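Local atomic coordinates of DNA polymerase III, beta subunit (Thermotoga maritima, PDB entry 1VPK), a protein that probably tethers DNA polymerases and other proteins to DNA as a ring-shaped head-to-tail homodimer, giving DNA synthesis its processivity. Residues Ser102-Asp106 against Ala107-Ser111; Glu295-Asn299 against Val300-Val304. All coordinates share one frame; numbering follows the deposited sequence.

How the interactions relate
Interactions 1 and 2 are both antiparallel hairpins, each formed within one continuous stretch of chain; 102-111 closes with a type II' turn, 295-304 with a longer loop. Interaction 1 belongs to the N-terminal domain family and interaction 2 to the C-terminal one. They lie on opposite sides of the chain's centre, with centres about 67 Å apart and nearest atoms about 52 Å apart, so they do not touch. Neither contacts the second subunit of the assembly. In each, one face carries apolar side chains against the domain interior and the other mixes polar and apolar ones. The mixed faces differ: a water joins two serines in interaction 1, and a salt bridge joins Glu-295 to Arg-302 in interaction 2.

Interaction 1. Residues Ser102-Asp106 against Ala107-Ser111; sequences SLEGD and ALVIS
Ser-102 and Val-109 join through their flat peptide groups: the N-H of Ser-102 meets Val-109 O in its carbonyl plane, at 2.9 Å. In return, Val-109 N reaches Ser-102 O at 2.7 Å. Glu-104 and Ala-107 form the next hydrogen-bonded pair, with Ala-107 N above the carbonyl plane of Glu-104, 37° out of it. They close a type II' turn in which Gly-105 has a positive phi (60°), a shape glycine adopts readily. One face of the hairpin carries Leu-103 and Leu-108. Leu-103 CD2 lies 3.5 Å from Ala-107 O, and Leu-108 CD1 lies 3.6 Å from Ser-102 O. Both leucines continue onto Phe-80 and Met-13. On the other face Glu-104 CB rests diagonally on Val-109 CG2 at 3.7 Å. Ser-102 OG sits between its backbone N and carbonyl carbon (chi1 58°), on the side of Val-109 CB. There a water lies 2.9 Å from Ser-102 OG and 3.1 Å from Ser-111 OG, hydrogen-bonded to both. It also donates to Val-109 O. That oxygen is thus gripped twice. The chemistry implies a hairpin held mainly by backbone bonds, with an apolar face of leucines and, on the other, one water bridging polar atoms.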
ATOM      1  N   SER A 102     -17.091 -31.284  -0.295  1.00 50.56           N
ATOM      2  CA  SER A 102     -17.845 -32.359   0.322  1.00 50.79           C
ATOM      3  C   SER A 102     -17.917 -32.064   1.795  1.00 51.03           C
ATOM      4  O   SER A 102     -17.331 -31.099   2.255  1.00 49.53           O
ATOM      5  CB  SER A 102     -17.208 -33.733   0.053  1.00 50.48           C
ATOM      6  OG  SER A 102     -15.866 -33.818   0.516  1.00 51.00           O
ATOM      7  N   LEU A 103     -18.638 -32.902   2.515  1.00 53.20           N
ATOM      8  CA  LEU A 103     -18.743 -32.818   3.965  1.00 55.00           C
ATOM      9  C   LEU A 103     -18.087 -34.048   4.627  1.00 56.18           C
ATOM     10  O   LEU A 103     -18.173 -35.171   4.117  1.00 57.61           O
ATOM     11  CB  LEU A 103     -20.204 -32.653   4.397  1.00 54.58           C
ATOM     12  CG  LEU A 103     -20.860 -31.376   3.852  1.00 56.04           C
ATOM     13  CD1 LEU A 103     -22.360 -31.478   3.931  1.00 58.23           C
ATOM     14  CD2 LEU A 103     -20.443 -30.096   4.570  1.00 57.95           C
ATOM     15  N   GLU A 104     -17.368 -33.811   5.716  1.00 56.85           N
ATOM     16  CA  GLU A 104     -16.799 -34.889   6.539  1.00 57.23           C
ATOM     17  C   GLU A 104     -17.046 -34.376   7.933  1.00 56.84           C
ATOM     18  O   GLU A 104     -16.601 -33.293   8.267  1.00 56.54           O
ATOM     19  CB  GLU A 104     -15.295 -35.105   6.245  1.00 57.06           C
ATOM     20  CG  GLU A 104     -14.509 -36.011   7.265  1.00 58.59           C
ATOM     21  CD  GLU A 104     -13.067 -36.370   6.781  1.00 59.76           C
ATOM     22  OE1 GLU A 104     -12.779 -36.231   5.551  1.00 64.30           O
ATOM     23  OE2 GLU A 104     -12.241 -36.801   7.631  1.00 65.85           O
ATOM     24  N   GLY A 105     -17.817 -35.110   8.723  1.00 57.34           N
ATOM     25  CA  GLY A 105     -18.238 -34.617  10.039  1.00 57.30           C
ATOM     26  C   GLY A 105     -19.022 -33.321   9.851  1.00 56.65           C
ATOM     27  O   GLY A 105     -19.865 -33.246   8.967  1.00 56.67           O
ATOM     28  N   ASP A 106     -18.707 -32.310  10.665  1.00 56.75           N
ATOM     29  CA  ASP A 106     -19.333 -30.959  10.629  1.00 56.10           C
ATOM     30  C   ASP A 106     -18.480 -29.958   9.834  1.00 55.29           C
ATOM     31  O   ASP A 106     -18.596 -28.752  10.006  1.00 54.17           O
ATOM     32  CB  ASP A 106     -19.478 -30.415  12.063  1.00 57.80           C
ATOM     33  CG  ASP A 106     -20.253 -31.377  13.012  1.00 60.23           C
ATOM     34  OD1 ASP A 106     -21.194 -32.068  12.532  1.00 64.35           O
ATOM     35  OD2 ASP A 106     -19.932 -31.431  14.237  1.00 65.75           O
ATOM     36  N   ALA A 107     -17.588 -30.480   8.999  1.00 53.58           N
ATOM     37  CA  ALA A 107     -16.645 -29.665   8.243  1.00 52.09           C
ATOM     38  C   ALA A 107     -16.997 -29.689   6.764  1.00 50.15           C
ATOM     39  O   ALA A 107     -17.421 -30.737   6.252  1.00 49.93           O
ATOM     40  CB  ALA A 107     -15.239 -30.243   8.443  1.00 52.21           C
ATOM     41  N   LEU A 108     -16.816 -28.552   6.087  1.00 48.12           N
ATOM     42  CA  LEU A 108     -16.729 -28.501   4.646  1.00 47.46           C
ATOM     43  C   LEU A 108     -15.300 -28.864   4.243  1.00 47.19           C
ATOM     44  O   LEU A 108     -14.340 -28.250   4.731  1.00 48.08           O
ATOM     45  CB  LEU A 108     -17.054 -27.084   4.121  1.00 46.28           C
ATOM     46  CG  LEU A 108     -16.930 -26.840   2.603  1.00 48.36           C
ATOM     47  CD1 LEU A 108     -18.020 -27.595   1.808  1.00 48.23           C
ATOM     48  CD2 LEU A 108     -17.022 -25.302   2.261  1.00 48.36           C
ATOM     49  N   VAL A 109     -15.165 -29.845   3.362  1.00 47.15           N
ATOM     50  CA  VAL A 109     -13.879 -30.270   2.866  1.00 47.13           C
ATOM     51  C   VAL A 109     -13.755 -29.729   1.446  1.00 47.54           C
ATOM     52  O   VAL A 109     -14.619 -29.957   0.599  1.00 48.19           O
ATOM     53  CB  VAL A 109     -13.696 -31.790   2.864  1.00 47.30           C
ATOM     54  CG1 VAL A 109     -12.310 -32.131   2.317  1.00 48.68           C
ATOM     55  CG2 VAL A 109     -13.933 -32.377   4.226  1.00 46.39           C
ATOM     56  N   ILE A 110     -12.690 -28.968   1.206  1.00 47.56           N
ATOM     57  CA  ILE A 110     -12.468 -28.283  -0.097  1.00 48.36           C
ATOM     58  C   ILE A 110     -11.119 -28.793  -0.600  1.00 48.15           C
ATOM     59  O   ILE A 110     -10.077 -28.494   0.006  1.00 46.76           O
ATOM     60  CB  ILE A 110     -12.383 -26.749   0.044  1.00 48.36           C
ATOM     61  CG1 ILE A 110     -13.609 -26.151   0.774  1.00 50.18           C
ATOM     62  CG2 ILE A 110     -12.273 -26.086  -1.309  1.00 49.40           C
ATOM     63  CD1 ILE A 110     -13.350 -25.766   2.182  1.00 52.43           C
ATOM     64  N   SER A 111     -11.158 -29.535  -1.714  1.00 49.41           N
ATOM     65  CA  SER A 111     -10.020 -30.243  -2.270  1.00 49.81           C
ATOM     66  C   SER A 111      -9.730 -29.738  -3.658  1.00 49.54           C
ATOM     67  O   SER A 111     -10.595 -29.770  -4.580  1.00 47.96           O
ATOM     68  CB  SER A 111     -10.311 -31.732  -2.380  1.00 51.05           C
ATOM     69  OG  SER A 111     -10.763 -32.204  -1.137  1.00 55.81           O
TER
HETATM   70  O   HOH W   1     -13.804 -32.549  -1.167  1.00 48.20           O

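Interaction 2. Residues Glu295-Asn299 against Val300-Val304; sequences EIEEN and VMRLV
Glu-295 and Arg-302 face each other as a hydrogen-bonded pair, and their side chains start alike, each CG beside its own backbone N. The glutamate then runs out extended. The arginine bends at chi3 (95°), which brings NH1 back to Glu-295 OE1 at 3.0 Å. This salt bridge uses the syn lone pair of OE1, with the carboxylate and guanidinium planes 30° apart. OE1 sits at the guanidinium edge, somewhat tilted from its plane. It also lies 3.4 Å from Arg-302 CD. Glu-295 OE2 forms a salt bridge to Lys-293 and rests 3.9 Å from Val-304 CG2. A leucine in place of Arg-302 would probably leave Glu-295 OE1 without its charged mate, with Lys-293 still holding the carboxylate's other oxygen. At the loop, Glu-297 N donates to Val-300 O at 2.9 Å, while Val-300 N is buried without a partner. The opposite face carries Ile-296 and Met-301, side by side and pointing the same way. Met-301 CG stands anti to the backbone N (chi1 -176°) and meets Ile-296 CG1 at 3.8 Å. Ile-296 packs on strand 265-270, and Met-301 on Leu-274 of helix 271-285. Strands 326-330 and 311-318 flank the hairpin, beside 292-296 and 300-307 respectively.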
ATOM      1  N   GLU A 295      -5.906  32.375  -6.770  1.00 46.83           N
ATOM      2  CA  GLU A 295      -5.898  33.757  -7.230  1.00 45.81           C
ATOM      3  C   GLU A 295      -5.910  33.657  -8.753  1.00 46.57           C
ATOM      4  O   GLU A 295      -4.887  33.390  -9.416  1.00 43.85           O
ATOM      5  CB  GLU A 295      -4.664  34.486  -6.723  1.00 45.94           C
ATOM      6  CG  GLU A 295      -4.606  34.551  -5.221  1.00 46.20           C
ATOM      7  CD  GLU A 295      -3.263  35.001  -4.702  1.00 49.25           C
ATOM      8  OE1 GLU A 295      -2.322  35.190  -5.479  1.00 51.21           O
ATOM      9  OE2 GLU A 295      -3.149  35.184  -3.490  1.00 54.91           O
ATOM     10  N   ILE A 296      -7.096  33.841  -9.294  1.00 47.15           N
ATOM     11  CA  ILE A 296      -7.323  33.733 -10.706  1.00 48.52           C
ATOM     12  C   ILE A 296      -7.219  35.116 -11.375  1.00 49.50           C
ATOM     13  O   ILE A 296      -7.900  36.065 -11.001  1.00 47.92           O
ATOM     14  CB  ILE A 296      -8.693  33.110 -10.957  1.00 48.43           C
ATOM     15  CG1 ILE A 296      -8.796  31.761 -10.280  1.00 50.09           C
ATOM     16  CG2 ILE A 296      -8.923  32.992 -12.459  1.00 50.78           C
ATOM     17  CD1 ILE A 296     -10.172  31.311 -10.087  1.00 49.37           C
ATOM     18  N   GLU A 297      -6.308  35.215 -12.332  1.00 50.89           N
ATOM     19  CA  GLU A 297      -6.006  36.422 -13.054  1.00 54.10           C
ATOM     20  C   GLU A 297      -6.177  36.093 -14.528  1.00 55.36           C
ATOM     21  O   GLU A 297      -6.618  34.991 -14.890  1.00 54.55           O
ATOM     22  CB  GLU A 297      -4.570  36.873 -12.777  1.00 54.50           C
ATOM     23  CG  GLU A 297      -4.277  37.065 -11.277  1.00 57.66           C
ATOM     24  CD  GLU A 297      -2.783  37.234 -10.952  1.00 59.04           C
ATOM     25  OE1 GLU A 297      -1.970  37.465 -11.895  1.00 65.54           O
ATOM     26  OE2 GLU A 297      -2.435  37.153  -9.738  1.00 67.13           O
ATOM     27  N   GLU A 298      -5.818  37.034 -15.391  1.00 56.27           N
ATOM     28  CA  GLU A 298      -6.232  36.931 -16.762  1.00 57.73           C
ATOM     29  C   GLU A 298      -5.667  35.725 -17.512  1.00 57.28           C
ATOM     30  O   GLU A 298      -6.405  35.091 -18.285  1.00 59.00           O
ATOM     31  CB  GLU A 298      -5.953  38.237 -17.500  1.00 58.65           C
ATOM     32  CG  GLU A 298      -6.733  38.358 -18.879  1.00 63.16           C
ATOM     33  CD  GLU A 298      -8.081  37.548 -18.981  1.00 64.99           C
ATOM     34  OE1 GLU A 298      -9.053  37.832 -18.229  1.00 61.09           O
ATOM     35  OE2 GLU A 298      -8.143  36.626 -19.850  1.00 67.42           O
ATOM     36  N   ASN A 299      -4.394  35.415 -17.275  1.00 55.32           N
ATOM     37  CA  ASN A 299      -3.654  34.358 -17.988  1.00 55.14           C
ATOM     38  C   ASN A 299      -3.100  33.232 -17.099  1.00 53.01           C
ATOM     39  O   ASN A 299      -2.539  32.260 -17.608  1.00 51.52           O
ATOM     40  CB  ASN A 299      -2.420  35.000 -18.669  1.00 55.77           C
ATOM     41  CG  ASN A 299      -2.792  35.849 -19.847  1.00 58.39           C
ATOM     42  OD1 ASN A 299      -2.540  37.042 -19.875  1.00 64.04           O
ATOM     43  ND2 ASN A 299      -3.438  35.241 -20.820  1.00 62.94           N
ATOM     44  N   VAL A 300      -3.160  33.430 -15.793  1.00 51.49           N
ATOM     45  CA  VAL A 300      -2.580  32.513 -14.832  1.00 51.37           C
ATOM     46  C   VAL A 300      -3.473  32.446 -13.623  1.00 51.35           C
ATOM     47  O   VAL A 300      -4.317  33.326 -13.369  1.00 50.41           O
ATOM     48  CB  VAL A 300      -1.121  32.927 -14.360  1.00 51.91           C
ATOM     49  CG1 VAL A 300      -0.161  32.930 -15.506  1.00 54.24           C
ATOM     50  CG2 VAL A 300      -1.103  34.294 -13.723  1.00 55.16           C
ATOM     51  N   MET A 301      -3.251  31.400 -12.861  1.00 50.75           N
ATOM     52  CA  MET A 301      -3.898  31.193 -11.613  1.00 52.95           C
ATOM     53  C   MET A 301      -2.773  30.870 -10.651  1.00 51.33           C
ATOM     54  O   MET A 301      -1.944  30.030 -10.978  1.00 50.63           O
ATOM     55  CB  MET A 301      -4.844  30.014 -11.823  1.00 52.96           C
ATOM     56  CG  MET A 301      -5.672  29.662 -10.730  1.00 55.85           C
ATOM     57  SD  MET A 301      -6.942  28.468 -11.214  1.00 58.20           S
ATOM     58  CE  MET A 301      -6.075  27.018 -11.737  1.00 53.27           C
ATOM     59  N   ARG A 302      -2.695  31.560  -9.514  1.00 51.25           N
ATOM     60  CA  ARG A 302      -1.735  31.210  -8.462  1.00 51.85           C
ATOM     61  C   ARG A 302      -2.433  30.391  -7.393  1.00 50.23           C
ATOM     62  O   ARG A 302      -3.540  30.743  -6.967  1.00 50.65           O
ATOM     63  CB  ARG A 302      -1.140  32.462  -7.811  1.00 51.89           C
ATOM     64  CG  ARG A 302      -0.443  33.454  -8.793  1.00 54.87           C
ATOM     65  CD  ARG A 302      -0.172  34.794  -8.103  1.00 56.86           C
ATOM     66  NE  ARG A 302       1.175  34.883  -7.540  1.00 62.03           N
ATOM     67  CZ  ARG A 302       1.508  35.453  -6.370  1.00 65.36           C
ATOM     68  NH1 ARG A 302       0.590  35.962  -5.546  1.00 68.24           N
ATOM     69  NH2 ARG A 302       2.784  35.470  -5.977  1.00 65.11           N
ATOM     70  N   LEU A 303      -1.799  29.305  -6.960  1.00 48.42           N
ATOM     71  CA  LEU A 303      -2.309  28.485  -5.885  1.00 47.91           C
ATOM     72  C   LEU A 303      -1.443  28.763  -4.658  1.00 47.05           C
ATOM     73  O   LEU A 303      -0.223  28.671  -4.732  1.00 45.50           O
ATOM     74  CB  LEU A 303      -2.274  26.971  -6.198  1.00 48.38           C
ATOM     75  CG  LEU A 303      -2.933  26.304  -7.414  1.00 53.85           C
ATOM     76  CD1 LEU A 303      -3.528  24.967  -7.114  1.00 53.48           C
ATOM     77  CD2 LEU A 303      -3.906  27.180  -8.103  1.00 58.85           C
ATOM     78  N   VAL A 304      -2.070  29.079  -3.529  1.00 45.47           N
ATOM     79  CA  VAL A 304      -1.345  29.515  -2.369  1.00 44.70           C
ATOM     80  C   VAL A 304      -1.767  28.702  -1.165  1.00 45.20           C
ATOM     81  O   VAL A 304      -2.976  28.568  -0.899  1.00 45.61           O
ATOM     82  CB  VAL A 304      -1.597  31.010  -2.092  1.00 45.13           C
ATOM     83  CG1 VAL A 304      -0.906  31.466  -0.764  1.00 44.37           C
ATOM     84  CG2 VAL A 304      -1.136  31.824  -3.272  1.00 45.37           C
TER